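Aspartokinase (Clostridium acetobutylicum, PDB 3TVI) probably catalyses the ATP-dependent phosphorylation of the beta-carboxyl group of L-aspartate, the first step toward threonine, methionine and lysine. Local coordinates at residues I4-F9 with V199-Y204; N32-I37 with S162-V167; K50-L55 with Y111-G116; Y56-H61 with D70-I75; A375-V380 with V424-A429. One frame throughout, in Å; residues are numbered along the deposited sequence.

Contact 1: residues I4-F9 with V199-Y204; sequences IVVTKF and VNADLY
Ile4, Tyr204 and Val6 give up the most surface where the first strand of the chain meets the segment 199-204. Ile4 places CG2 anti to its backbone N, and this branch crosses Val199 obliquely, with Ile4 CG2 4.0 Å from Val199 CG2. Its carbonyl does the polar work: Asp202 N donates to Ile4 O at 2.9 Å, nearly straight (164°) and in the carbonyl plane, while Ile4 N makes a weak bond to Asp202 OD2. Val6 sends CG2 tip to tip at Val199, and the same methyl, Val6 CG2, lies 3.7 Å from Ala201 CB. These are neighbouring parallel strands in the central sheet of the amino acid kinase fold, reached through the end of helix 187-199, where Asn200 takes a positive phi in a Schellman motif. The pairing continues with Val6 N bonded to Leu203 O at 3.2 Å, the donor standing above the carbonyl plane. Val5 and Leu203 run side by side on one face of the sheet, Val5 CG1 3.9 Å from Leu203 CD2. On the other face Tyr204 turns its ring edge to the strand: Tyr204 CD1 lies 3.6 Å from Val6 O, and Tyr204 CE1 is 3.9 Å from Lys8 CB. Lys8, predicted to bind ATP, runs alongside this ring, and its NZ goes on to a salt bridge with Asp189.

Contact 2: residues N32-I37 with S162-V167; sequences NRKYII and SCNKAV
With chi1 at -53°, Tyr35 holds CG anti to its carbonyl carbon and beside the backbone N, a setting that turns the ring edge toward 162-167. The tip then reaches back to the loop before strand 166-167, where Tyr35 OH donates to Cys163 O at 2.6 Å, nearly along the C=O axis. On the way the ring edge passes Ala166, Tyr35 CD1 standing 3.7 Å from Ala166 CB. Lys34 CG takes the same position (chi1 -63°), but the chain bends at chi3 and chi4 and crosses Asn164 obliquely. Lys34 CE lies 3.3 Å from Asn164 O, and the bond from Lys34 NZ to Asn164 OD1 is weak. Lys34 CB meanwhile covers one face of the Tyr35 ring, above its centre. The backbones pair as parallel strands: Ala166 N donates to Lys34 O at 3.0 Å and Ile36 N to Ala166 O at 3.1 Å, both in the carbonyl planes. On the face opposite Tyr35 and Ala166, Ile36 and Val167 lie next to each other, Val167 CG1 3.6 Å from Ile36 O, and both touch Leu124 of helix 109-127. Strand 33-38 lies between 166-167 and 5-9 in the amino acid kinase sheet. The phenol thus satisfies a loop carbonyl that lies before the paired strand, so a side chain extends the polar grip beyond the two backbone bonds.

Contact 3: residues K50-L55 with Y111-G116; sequences KITDLL and YAASRG
Leu55 lays its CD1 branch over the backbone of helix 109-127, between the carbonyl of Ala112 and the amide of Gly116. CG sits anti to the carbonyl carbon (chi1 -79°) and the chain then runs extended (chi2 178°), which carries Leu55 CD1 to 3.2 Å from Ala112 O and 3.3 Å from Gly116 N. Leu55 CD1 also meets Arg115 CB at 3.9 Å. Gly116 has no side chain in the way, and helix 51-63 comes close: the axes of the segments 51-55 and 111-116 approach to 7.8 Å and run nearly antiparallel, at 156°. One turn before Leu55, Thr52 uses its methyl, which is anti to the backbone N; Thr52 CG2 lies 3.8 Å from Ala113 CB and also faces Ala113 O. Ile51 CG2 closes the far end over Gly116 CA at 4.3 Å. The contact is thus carried by methyl groups on small residues and bare backbone, the close packing of helices with alanine and glycine at the interface. Thr52 and Glu117, both predicted to bind the substrate, have their side chains about 4 Å apart, so the contact lies at the predicted substrate site of the amino acid kinase domain. Helix 69-85 borders the pair, with Arg78 against Ile51 and Tyr79 OH hydrogen-bonded to Gly116 O; helix 92-104 also packs on 109-127, Ile103 against Ala112 and Val99 against Tyr111.

Contact 4: residues Y56-H61 with D70-I75; sequences YLCNAH and DVFKLI
Cys58 and Val71 point at each other from two nearly antiparallel helices, and the thiol does most of the touching. Cys58 SG stands anti to the carbonyl carbon (chi1 -56°) and lies 3.4 Å from Val71 CG1, the branch that is anti to the valine backbone N. Cys58 SG also reaches Ile75 CD1 at 4.1 Å, one helical turn further on, and sits at the edge of the Phe72 ring, near its plane, 4.4 Å from Phe72 CD1. The other branch, Val71 CG2, meets the next turn of helix 51-63, 3.8 Å from His61 CE1, the two side chains crossing obliquely, and Leu57 CD2 borders it more loosely. The imidazole is held by its own helix, since His61 ND1 donates to Leu57 O at 2.8 Å, with the acceptor in the ring plane. That carbonyl also takes the helical bond from His61 N, so two donors share one oxygen. His61 NE2 stays 4.5 Å from Asp70 OD1, near enough for the carboxylate perhaps to favour a protonated ring, though the two are not in contact. The axes of the segments 56-61 and 70-75 approach to 10.0 Å at 158°, as two arms of a helical hairpin closed by a short connection. Phe68 from that connection touches Cys58 and His61, helix 92-104 packs on Phe72 and Ile75 through Leu96, and helix 109-127 lies beyond Asn59 and Tyr56.

Contact 5: residues A375-V380 with V424-A429; sequences ALVATV and VDFEKA
In the regulatory part of the chain, which carries the ACT domains, helix 426-437 packs across strand 367-380 of an antiparallel sheet, as helices do on one face of the ACT fold. Phe426, in the first turn of that helix, carries the contact. Its CG is anti to the backbone N (chi1 175°), and this swings the ring over to the strand. Phe426 CD1 meets Ala375 CB at 3.5 Å. The edge of the ring is directed at the backbone: Phe426 CE1 lies 3.6 Å from Leu376 O, near the ring plane. Val377, two residues along on the same face as Ala375, crosses the phenyl obliquely with its CG2 branch, Val377 CG2 lying 4.1 Å from Phe426 CD1. Val377 CG2 also approaches Ala429 CB at 4.4 Å, one turn up the helix. The contact is wholly apolar between side chains. Farther along the helix, Val430 and Ile433 continue the packing on Val377, and Leu398 of helix 390-400 touches Ala429. In the sheet, Ala375 and Val377 pair with Val421 and Val419 of strand 416-422, while Leu376 pairs with Lys295 on strand 291-304.

Contacts 1 and 2 lie in the parallel part of one mixed sheet, with strands 5-9 and 33-38 as neighbours, and their centres are about 9 Å apart; both combine backbone hydrogen bonds with apolar faces. Contacts 3 and 4 share helix 51-63 and touch each other through Leu55 and Ile75, but no hydrogen bond is made between the paired segments of either contact. Contact 3 is tight and buried beside the predicted substrate site, whereas contact 4 is looser, partly exposed and lies farther from the chain centre. Contact 5 stands apart in the ACT region, about 36 Å from contact 1 between centres, a buried strand-on-helix packing of apolar side chains and one ring edge against a strand carbonyl, without hydrogen bonds between the segments.

Contact 1: residues I4-F9 with V199-Y204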
# COMPACT_ATOMS: atom_id res chain seq x y z
N ILE B 4 11.93 -11.06 -42.36
CA ILE B 4 11.05 -9.92 -42.65
C ILE B 4 11.11 -8.93 -41.49
O ILE B 4 10.43 -9.11 -40.47
CB ILE B 4 9.58 -10.38 -42.84
CG1 ILE B 4 9.44 -11.30 -44.04
CG2 ILE B 4 8.67 -9.18 -43.01
CD1 ILE B 4 10.02 -12.68 -43.81
N VAL B 5 11.94 -7.89 -41.62
CA VAL B 5 12.00 -6.82 -40.63
C VAL B 5 11.08 -5.71 -41.07
O VAL B 5 10.94 -5.45 -42.25
CB VAL B 5 13.42 -6.24 -40.51
CG1 VAL B 5 13.46 -5.24 -39.36
CG2 VAL B 5 14.45 -7.33 -40.31
N VAL B 6 10.48 -5.04 -40.11
CA VAL B 6 9.57 -3.92 -40.35
C VAL B 6 10.10 -2.74 -39.57
O VAL B 6 10.42 -2.87 -38.38
CB VAL B 6 8.18 -4.25 -39.79
CG1 VAL B 6 7.28 -3.02 -39.79
CG2 VAL B 6 7.57 -5.39 -40.56
N THR B 7 10.18 -1.58 -40.21
CA THR B 7 10.85 -0.44 -39.60
C THR B 7 9.90 0.71 -39.38
O THR B 7 9.05 0.97 -40.23
CB THR B 7 11.96 0.05 -40.52
OG1 THR B 7 11.38 0.47 -41.76
CG2 THR B 7 12.96 -1.06 -40.79
N LYS B 8 10.03 1.40 -38.25
CA LYS B 8 9.36 2.67 -38.04
C LYS B 8 10.38 3.74 -37.75
O LYS B 8 11.34 3.49 -37.04
CB LYS B 8 8.37 2.65 -36.87
CG LYS B 8 8.28 4.04 -36.21
CD LYS B 8 7.12 4.26 -35.27
CE LYS B 8 7.11 5.70 -34.78
NZ LYS B 8 8.39 6.09 -34.12
N PHE B 9 10.11 4.95 -38.25
CA PHE B 9 10.94 6.11 -37.99
C PHE B 9 10.12 7.25 -37.43
O PHE B 9 9.05 7.55 -37.94
CB PHE B 9 11.62 6.52 -39.28
CG PHE B 9 12.51 5.47 -39.82
CD1 PHE B 9 13.86 5.47 -39.50
CD2 PHE B 9 12.01 4.45 -40.59
CE1 PHE B 9 14.69 4.47 -39.97
CE2 PHE B 9 12.83 3.45 -41.08
CZ PHE B 9 14.18 3.46 -40.77
N VAL B 199 1.84 -8.94 -40.82
CA VAL B 199 2.75 -9.57 -41.76
C VAL B 199 3.44 -10.81 -41.16
O VAL B 199 4.12 -11.55 -41.87
CB VAL B 199 3.83 -8.58 -42.21
CG1 VAL B 199 4.69 -8.16 -41.02
CG2 VAL B 199 4.69 -9.19 -43.31
N ASN B 200 3.26 -11.02 -39.86
CA ASN B 200 4.00 -12.04 -39.13
C ASN B 200 5.50 -11.79 -39.28
O ASN B 200 6.26 -12.68 -39.66
CB ASN B 200 3.62 -13.46 -39.58
CG ASN B 200 2.16 -13.77 -39.33
OD1 ASN B 200 1.65 -13.59 -38.22
ND2 ASN B 200 1.48 -14.26 -40.35
N ALA B 201 5.92 -10.56 -38.99
CA ALA B 201 7.32 -10.16 -39.12
C ALA B 201 8.20 -10.90 -38.13
O ALA B 201 7.70 -11.50 -37.15
CB ALA B 201 7.46 -8.66 -38.91
N ASP B 202 9.50 -10.86 -38.38
CA ASP B 202 10.50 -11.46 -37.48
C ASP B 202 11.07 -10.48 -36.47
O ASP B 202 11.56 -10.88 -35.42
CB ASP B 202 11.66 -12.00 -38.31
CG ASP B 202 11.21 -12.99 -39.30
OD1 ASP B 202 9.98 -13.20 -39.39
OD2 ASP B 202 12.07 -13.56 -40.00
N LEU B 203 11.05 -9.20 -36.84
CA LEU B 203 11.60 -8.14 -36.02
C LEU B 203 10.80 -6.89 -36.31
O LEU B 203 10.34 -6.69 -37.42
CB LEU B 203 13.07 -7.91 -36.38
CG LEU B 203 13.84 -6.82 -35.64
CD1 LEU B 203 13.91 -7.11 -34.15
CD2 LEU B 203 15.25 -6.70 -36.20
N TYR B 204 10.64 -6.05 -35.30
CA TYR B 204 10.09 -4.73 -35.51
C TYR B 204 11.13 -3.75 -34.97
O TYR B 204 11.28 -3.60 -33.77
CB TYR B 204 8.72 -4.62 -34.83
CG TYR B 204 8.19 -3.21 -34.61
CD1 TYR B 204 8.37 -2.20 -35.55
CD2 TYR B 204 7.48 -2.90 -33.45
CE1 TYR B 204 7.87 -0.93 -35.33
CE2 TYR B 204 6.97 -1.64 -33.23
CZ TYR B 204 7.17 -0.65 -34.17
OH TYR B 204 6.67 0.60 -33.93

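Contact 2: residues N32-I37 with S162-V167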
# COMPACT_ATOMS: atom_id res chain seq x y z
N ASN B 32 16.32 -6.92 -45.79
CA ASN B 32 15.20 -7.46 -45.04
C ASN B 32 14.29 -6.37 -44.46
O ASN B 32 13.21 -6.67 -43.92
CB ASN B 32 15.69 -8.37 -43.92
CG ASN B 32 16.33 -9.65 -44.44
OD1 ASN B 32 16.67 -10.52 -43.65
ND2 ASN B 32 16.49 -9.77 -45.75
N ARG B 33 14.71 -5.11 -44.55
CA ARG B 33 13.88 -4.00 -44.12
C ARG B 33 12.85 -3.70 -45.19
O ARG B 33 12.96 -2.74 -45.94
CB ARG B 33 14.74 -2.77 -43.78
CG ARG B 33 15.45 -2.95 -42.45
CD ARG B 33 16.57 -1.95 -42.22
NE ARG B 33 17.23 -2.20 -40.94
CZ ARG B 33 18.54 -2.08 -40.70
NH1 ARG B 33 19.40 -1.72 -41.64
NH2 ARG B 33 19.00 -2.35 -39.49
N LYS B 34 11.83 -4.56 -45.23
CA LYS B 34 10.82 -4.53 -46.28
C LYS B 34 9.73 -3.46 -46.05
O LYS B 34 9.31 -2.80 -46.99
CB LYS B 34 10.20 -5.93 -46.42
CG LYS B 34 11.22 -6.99 -46.86
CD LYS B 34 10.58 -8.30 -47.28
CE LYS B 34 10.91 -8.69 -48.73
NZ LYS B 34 12.36 -8.85 -49.07
N TYR B 35 9.30 -3.27 -44.80
CA TYR B 35 8.16 -2.38 -44.52
C TYR B 35 8.51 -1.18 -43.63
O TYR B 35 9.19 -1.32 -42.63
CB TYR B 35 7.01 -3.22 -43.95
CG TYR B 35 6.73 -4.36 -44.89
CD1 TYR B 35 6.34 -4.12 -46.19
CD2 TYR B 35 6.95 -5.68 -44.50
CE1 TYR B 35 6.12 -5.15 -47.08
CE2 TYR B 35 6.73 -6.72 -45.38
CZ TYR B 35 6.32 -6.45 -46.67
OH TYR B 35 6.11 -7.47 -47.56
N ILE B 36 8.03 -0.01 -44.03
CA ILE B 36 8.46 1.26 -43.46
C ILE B 36 7.27 2.10 -42.98
O ILE B 36 6.36 2.39 -43.76
CB ILE B 36 9.24 2.10 -44.49
CG1 ILE B 36 10.51 1.36 -44.94
CG2 ILE B 36 9.62 3.46 -43.91
CD1 ILE B 36 10.26 0.28 -45.98
N ILE B 37 7.30 2.50 -41.72
CA ILE B 37 6.22 3.27 -41.14
C ILE B 37 6.77 4.61 -40.64
O ILE B 37 7.59 4.62 -39.72
CB ILE B 37 5.57 2.52 -39.98
CG1 ILE B 37 4.87 1.26 -40.48
CG2 ILE B 37 4.56 3.41 -39.27
CD1 ILE B 37 5.79 0.19 -41.02
N SER B 162 2.14 -8.93 -49.66
CA SER B 162 2.21 -9.18 -51.10
C SER B 162 3.09 -8.17 -51.85
O SER B 162 3.24 -8.28 -53.07
CB SER B 162 0.82 -9.17 -51.70
OG SER B 162 0.25 -7.87 -51.62
N CYS B 163 3.63 -7.17 -51.15
CA CYS B 163 4.62 -6.26 -51.73
C CYS B 163 6.01 -6.67 -51.27
O CYS B 163 6.17 -7.13 -50.14
CB CYS B 163 4.38 -4.81 -51.31
SG CYS B 163 2.90 -4.03 -52.00
N ASN B 164 6.99 -6.48 -52.14
CA ASN B 164 8.40 -6.68 -51.82
C ASN B 164 8.84 -5.63 -50.79
O ASN B 164 9.35 -5.95 -49.73
CB ASN B 164 9.24 -6.58 -53.10
CG ASN B 164 10.67 -7.05 -52.91
OD1 ASN B 164 11.13 -7.28 -51.79
ND2 ASN B 164 11.39 -7.21 -54.03
N LYS B 165 8.61 -4.36 -51.12
CA LYS B 165 8.97 -3.24 -50.26
C LYS B 165 7.78 -2.28 -50.26
O LYS B 165 7.29 -1.91 -51.32
CB LYS B 165 10.24 -2.56 -50.79
CG LYS B 165 10.90 -1.60 -49.82
CD LYS B 165 11.91 -0.66 -50.48
CE LYS B 165 13.30 -1.29 -50.62
NZ LYS B 165 14.29 -0.31 -51.17
N ALA B 166 7.32 -1.88 -49.08
CA ALA B 166 6.13 -1.04 -48.98
C ALA B 166 6.21 -0.02 -47.85
O ALA B 166 6.59 -0.37 -46.73
CB ALA B 166 4.90 -1.92 -48.81
N VAL B 167 5.86 1.24 -48.15
CA VAL B 167 5.70 2.27 -47.11
C VAL B 167 4.24 2.28 -46.70
O VAL B 167 3.36 2.13 -47.54
CB VAL B 167 6.03 3.69 -47.60
CG1 VAL B 167 5.71 4.70 -46.51
CG2 VAL B 167 7.48 3.81 -48.03

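Contact 3: residues K50-L55 with Y111-G116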
# COMPACT_ATOMS: atom_id res chain seq x y z
N LYS B 50 5.38 22.71 -35.07
CA LYS B 50 5.23 21.28 -35.37
C LYS B 50 4.12 21.10 -36.39
O LYS B 50 3.04 21.66 -36.24
CB LYS B 50 4.89 20.52 -34.09
CG LYS B 50 4.74 19.03 -34.27
CD LYS B 50 4.17 18.41 -33.00
CE LYS B 50 4.05 16.90 -33.09
NZ LYS B 50 3.56 16.31 -31.80
N ILE B 51 4.38 20.31 -37.44
CA ILE B 51 3.42 20.17 -38.53
C ILE B 51 2.03 19.79 -38.03
O ILE B 51 1.08 20.57 -38.18
CB ILE B 51 3.86 19.11 -39.56
CG1 ILE B 51 5.04 19.62 -40.39
CG2 ILE B 51 2.69 18.74 -40.47
CD1 ILE B 51 4.72 20.83 -41.24
N THR B 52 1.91 18.61 -37.42
CA THR B 52 0.61 18.10 -37.01
C THR B 52 -0.21 19.16 -36.28
O THR B 52 -1.40 19.29 -36.52
CB THR B 52 0.75 16.87 -36.12
OG1 THR B 52 1.65 15.95 -36.73
CG2 THR B 52 -0.60 16.20 -35.93
N ASP B 53 0.44 19.93 -35.42
CA ASP B 53 -0.25 21.02 -34.74
C ASP B 53 -0.77 22.03 -35.74
O ASP B 53 -1.93 22.45 -35.66
CB ASP B 53 0.67 21.71 -33.73
CG ASP B 53 0.89 20.90 -32.46
OD1 ASP B 53 0.33 19.78 -32.33
OD2 ASP B 53 1.63 21.41 -31.59
N LEU B 54 0.08 22.42 -36.69
CA LEU B 54 -0.31 23.40 -37.71
C LEU B 54 -1.45 22.88 -38.57
O LEU B 54 -2.35 23.64 -38.93
CB LEU B 54 0.88 23.82 -38.58
CG LEU B 54 1.48 25.19 -38.21
CD1 LEU B 54 1.80 25.26 -36.72
CD2 LEU B 54 2.70 25.50 -39.06
N LEU B 55 -1.41 21.59 -38.89
CA LEU B 55 -2.55 20.96 -39.56
C LEU B 55 -3.84 21.21 -38.76
O LEU B 55 -4.74 21.89 -39.25
CB LEU B 55 -2.31 19.46 -39.81
CG LEU B 55 -1.41 19.15 -41.01
CD1 LEU B 55 -1.18 17.66 -41.18
CD2 LEU B 55 -1.99 19.74 -42.29
N TYR B 111 -8.85 13.63 -40.30
CA TYR B 111 -8.26 13.71 -41.62
C TYR B 111 -7.14 14.76 -41.63
O TYR B 111 -6.00 14.48 -42.02
CB TYR B 111 -9.31 14.07 -42.68
CG TYR B 111 -8.68 14.29 -44.03
CD1 TYR B 111 -8.32 15.56 -44.45
CD2 TYR B 111 -8.40 13.22 -44.86
CE1 TYR B 111 -7.72 15.76 -45.67
CE2 TYR B 111 -7.80 13.41 -46.09
CZ TYR B 111 -7.47 14.69 -46.49
OH TYR B 111 -6.87 14.89 -47.72
N ALA B 112 -7.48 15.97 -41.20
CA ALA B 112 -6.54 17.08 -41.17
C ALA B 112 -5.19 16.67 -40.59
O ALA B 112 -4.18 16.70 -41.28
CB ALA B 112 -7.13 18.23 -40.37
N ALA B 113 -5.18 16.26 -39.32
CA ALA B 113 -3.94 16.03 -38.59
C ALA B 113 -3.17 14.80 -39.06
O ALA B 113 -1.94 14.73 -38.91
CB ALA B 113 -4.22 15.93 -37.09
N SER B 114 -3.88 13.84 -39.65
CA SER B 114 -3.24 12.61 -40.12
C SER B 114 -2.41 12.81 -41.39
O SER B 114 -1.66 11.92 -41.77
CB SER B 114 -4.29 11.53 -40.37
OG SER B 114 -5.32 12.01 -41.21
N ARG B 115 -2.53 13.97 -42.04
CA ARG B 115 -1.84 14.22 -43.31
C ARG B 115 -0.33 14.44 -43.17
O ARG B 115 0.41 14.30 -44.14
CB ARG B 115 -2.52 15.36 -44.09
CG ARG B 115 -3.53 14.87 -45.11
CD ARG B 115 -4.50 13.83 -44.56
NE ARG B 115 -4.63 12.66 -45.44
CZ ARG B 115 -4.92 11.42 -45.04
NH1 ARG B 115 -5.10 11.14 -43.76
NH2 ARG B 115 -5.01 10.44 -45.93
N GLY B 116 0.13 14.77 -41.97
CA GLY B 116 1.57 14.82 -41.73
C GLY B 116 2.26 13.50 -42.03
O GLY B 116 3.33 13.46 -42.63

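Contact 4: residues Y56-H61 with D70-I75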
# COMPACT_ATOMS: atom_id res chain seq x y z
N TYR B 56 -3.91 20.72 -37.52
CA TYR B 56 -5.07 20.98 -36.66
C TYR B 56 -5.51 22.43 -36.78
O TYR B 56 -6.71 22.71 -36.87
CB TYR B 56 -4.76 20.71 -35.19
CG TYR B 56 -4.83 19.27 -34.76
CD1 TYR B 56 -5.99 18.52 -34.94
CD2 TYR B 56 -3.75 18.66 -34.14
CE1 TYR B 56 -6.06 17.20 -34.53
CE2 TYR B 56 -3.81 17.34 -33.72
CZ TYR B 56 -4.96 16.61 -33.91
OH TYR B 56 -5.01 15.29 -33.50
N LEU B 57 -4.55 23.35 -36.76
CA LEU B 57 -4.89 24.77 -36.79
C LEU B 57 -5.63 25.15 -38.08
O LEU B 57 -6.55 25.97 -38.05
CB LEU B 57 -3.65 25.64 -36.59
CG LEU B 57 -3.89 27.14 -36.65
CD1 LEU B 57 -5.06 27.54 -35.76
CD2 LEU B 57 -2.65 27.91 -36.26
N CYS B 58 -5.25 24.55 -39.21
CA CYS B 58 -5.99 24.78 -40.44
C CYS B 58 -7.46 24.41 -40.23
O CYS B 58 -8.35 25.22 -40.49
CB CYS B 58 -5.41 23.98 -41.60
SG CYS B 58 -3.66 24.32 -41.89
N ASN B 59 -7.68 23.19 -39.73
CA ASN B 59 -9.02 22.71 -39.40
C ASN B 59 -9.77 23.71 -38.53
O ASN B 59 -10.99 23.89 -38.68
CB ASN B 59 -8.93 21.35 -38.69
CG ASN B 59 -10.29 20.81 -38.29
OD1 ASN B 59 -11.14 20.58 -39.14
ND2 ASN B 59 -10.48 20.59 -36.99
N ALA B 60 -9.05 24.38 -37.64
CA ALA B 60 -9.65 25.42 -36.81
C ALA B 60 -10.13 26.60 -37.66
O ALA B 60 -11.20 27.16 -37.40
CB ALA B 60 -8.66 25.90 -35.76
N HIS B 61 -9.36 26.97 -38.68
CA HIS B 61 -9.82 28.02 -39.59
C HIS B 61 -11.08 27.60 -40.28
O HIS B 61 -12.02 28.39 -40.39
CB HIS B 61 -8.76 28.37 -40.62
CG HIS B 61 -7.59 29.12 -40.05
ND1 HIS B 61 -6.67 28.53 -39.29
CD2 HIS B 61 -7.22 30.46 -40.16
CE1 HIS B 61 -5.75 29.44 -38.92
NE2 HIS B 61 -6.09 30.62 -39.45
N ASP B 70 -2.10 31.50 -45.14
CA ASP B 70 -0.86 31.83 -44.43
C ASP B 70 -0.26 30.61 -43.71
O ASP B 70 0.95 30.44 -43.72
CB ASP B 70 -1.10 32.97 -43.42
CG ASP B 70 -1.91 32.53 -42.20
OD1 ASP B 70 -3.08 32.13 -42.36
OD2 ASP B 70 -1.36 32.58 -41.06
N VAL B 71 -1.12 29.78 -43.12
CA VAL B 71 -0.69 28.59 -42.38
C VAL B 71 -0.17 27.51 -43.33
O VAL B 71 0.93 27.00 -43.17
CB VAL B 71 -1.84 27.98 -41.54
CG1 VAL B 71 -1.41 26.67 -40.90
CG2 VAL B 71 -2.31 28.95 -40.48
N PHE B 72 -0.97 27.19 -44.33
CA PHE B 72 -0.62 26.13 -45.27
C PHE B 72 0.63 26.45 -46.09
O PHE B 72 1.24 25.52 -46.65
CB PHE B 72 -1.79 25.84 -46.20
CG PHE B 72 -1.79 24.44 -46.74
CD1 PHE B 72 -2.19 23.37 -45.94
CD2 PHE B 72 -1.38 24.18 -48.03
CE1 PHE B 72 -2.19 22.08 -46.43
CE2 PHE B 72 -1.37 22.89 -48.53
CZ PHE B 72 -1.78 21.84 -47.72
N LYS B 73 1.00 27.73 -46.20
CA LYS B 73 2.29 28.09 -46.80
C LYS B 73 3.38 27.30 -46.11
O LYS B 73 4.11 26.54 -46.74
CB LYS B 73 2.58 29.58 -46.64
CG LYS B 73 1.80 30.47 -47.59
CD LYS B 73 2.65 30.97 -48.76
CE LYS B 73 3.54 32.14 -48.36
NZ LYS B 73 4.05 32.90 -49.54
N LEU B 74 3.44 27.44 -44.79
CA LEU B 74 4.51 26.86 -44.00
C LEU B 74 4.55 25.35 -44.15
O LEU B 74 5.63 24.76 -44.16
CB LEU B 74 4.35 27.24 -42.53
CG LEU B 74 4.50 28.74 -42.24
CD1 LEU B 74 4.20 29.05 -40.78
CD2 LEU B 74 5.90 29.19 -42.62
N ILE B 75 3.38 24.72 -44.28
CA ILE B 75 3.34 23.28 -44.44
C ILE B 75 3.96 22.92 -45.78
O ILE B 75 4.90 22.14 -45.85
CB ILE B 75 1.92 22.72 -44.36
CG1 ILE B 75 1.40 22.85 -42.93
CG2 ILE B 75 1.92 21.26 -44.78
CD1 ILE B 75 -0.06 22.48 -42.76

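Contact 5: residues A375-V380 with V424-A429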
# COMPACT_ATOMS: atom_id res chain seq x y z
N ALA B 375 11.63 10.34 -2.20
CA ALA B 375 11.75 9.92 -3.59
C ALA B 375 11.71 8.39 -3.65
O ALA B 375 12.03 7.71 -2.67
CB ALA B 375 13.04 10.46 -4.20
N LEU B 376 11.30 7.87 -4.80
CA LEU B 376 11.17 6.43 -4.99
C LEU B 376 12.22 5.94 -5.96
O LEU B 376 12.46 6.56 -6.98
CB LEU B 376 9.78 6.08 -5.54
CG LEU B 376 8.63 6.41 -4.59
CD1 LEU B 376 7.32 6.01 -5.22
CD2 LEU B 376 8.80 5.72 -3.25
N VAL B 377 12.85 4.82 -5.61
CA VAL B 377 13.81 4.17 -6.48
C VAL B 377 13.33 2.75 -6.75
O VAL B 377 13.17 1.94 -5.83
CB VAL B 377 15.22 4.15 -5.86
CG1 VAL B 377 16.23 3.55 -6.83
CG2 VAL B 377 15.63 5.56 -5.47
N ALA B 378 13.08 2.46 -8.03
CA ALA B 378 12.63 1.15 -8.44
C ALA B 378 13.78 0.45 -9.10
O ALA B 378 14.36 0.96 -10.06
CB ALA B 378 11.47 1.27 -9.42
N THR B 379 14.13 -0.72 -8.58
CA THR B 379 15.19 -1.51 -9.18
C THR B 379 14.55 -2.80 -9.68
O THR B 379 13.86 -3.49 -8.93
CB THR B 379 16.38 -1.69 -8.21
OG1 THR B 379 16.92 -3.00 -8.35
CG2 THR B 379 15.97 -1.44 -6.76
N VAL B 380 14.75 -3.09 -10.97
CA VAL B 380 13.91 -4.03 -11.71
C VAL B 380 14.75 -5.11 -12.38
O VAL B 380 15.87 -4.84 -12.84
CB VAL B 380 13.09 -3.28 -12.78
CG1 VAL B 380 12.16 -4.22 -13.52
CG2 VAL B 380 12.28 -2.18 -12.15
N VAL B 424 16.88 14.38 -1.03
CA VAL B 424 18.30 14.74 -1.10
C VAL B 424 19.17 13.53 -1.50
O VAL B 424 20.11 13.67 -2.29
CB VAL B 424 18.81 15.34 0.23
CG1 VAL B 424 18.73 14.32 1.36
CG2 VAL B 424 20.24 15.84 0.07
N ASP B 425 18.83 12.36 -0.98
CA ASP B 425 19.62 11.13 -1.19
C ASP B 425 19.30 10.37 -2.50
O ASP B 425 19.98 9.40 -2.83
CB ASP B 425 19.46 10.20 0.02
CG ASP B 425 20.19 10.70 1.26
OD1 ASP B 425 20.95 11.70 1.16
OD2 ASP B 425 20.02 10.10 2.34
N PHE B 426 18.28 10.81 -3.23
CA PHE B 426 17.85 10.12 -4.44
C PHE B 426 19.02 9.74 -5.34
O PHE B 426 19.26 8.56 -5.59
CB PHE B 426 16.85 11.00 -5.20
CG PHE B 426 16.43 10.44 -6.53
CD1 PHE B 426 15.41 9.51 -6.62
CD2 PHE B 426 17.04 10.88 -7.71
CE1 PHE B 426 15.01 9.01 -7.85
CE2 PHE B 426 16.64 10.38 -8.94
CZ PHE B 426 15.62 9.44 -9.01
N GLU B 427 19.78 10.73 -5.81
CA GLU B 427 20.87 10.48 -6.75
C GLU B 427 21.97 9.63 -6.13
O GLU B 427 22.67 8.90 -6.83
CB GLU B 427 21.45 11.80 -7.27
N LYS B 428 22.12 9.71 -4.81
CA LYS B 428 23.14 8.94 -4.10
C LYS B 428 22.76 7.46 -4.08
O LYS B 428 23.59 6.58 -4.35
CB LYS B 428 23.28 9.46 -2.66
CG LYS B 428 24.63 9.21 -1.99
CD LYS B 428 24.70 9.99 -0.68
CE LYS B 428 26.00 9.75 0.08
NZ LYS B 428 25.87 10.06 1.53
N ALA B 429 21.50 7.19 -3.78
CA ALA B 429 20.97 5.84 -3.74
C ALA B 429 21.14 5.16 -5.10
O ALA B 429 21.82 4.14 -5.20
CB ALA B 429 19.50 5.88 -3.36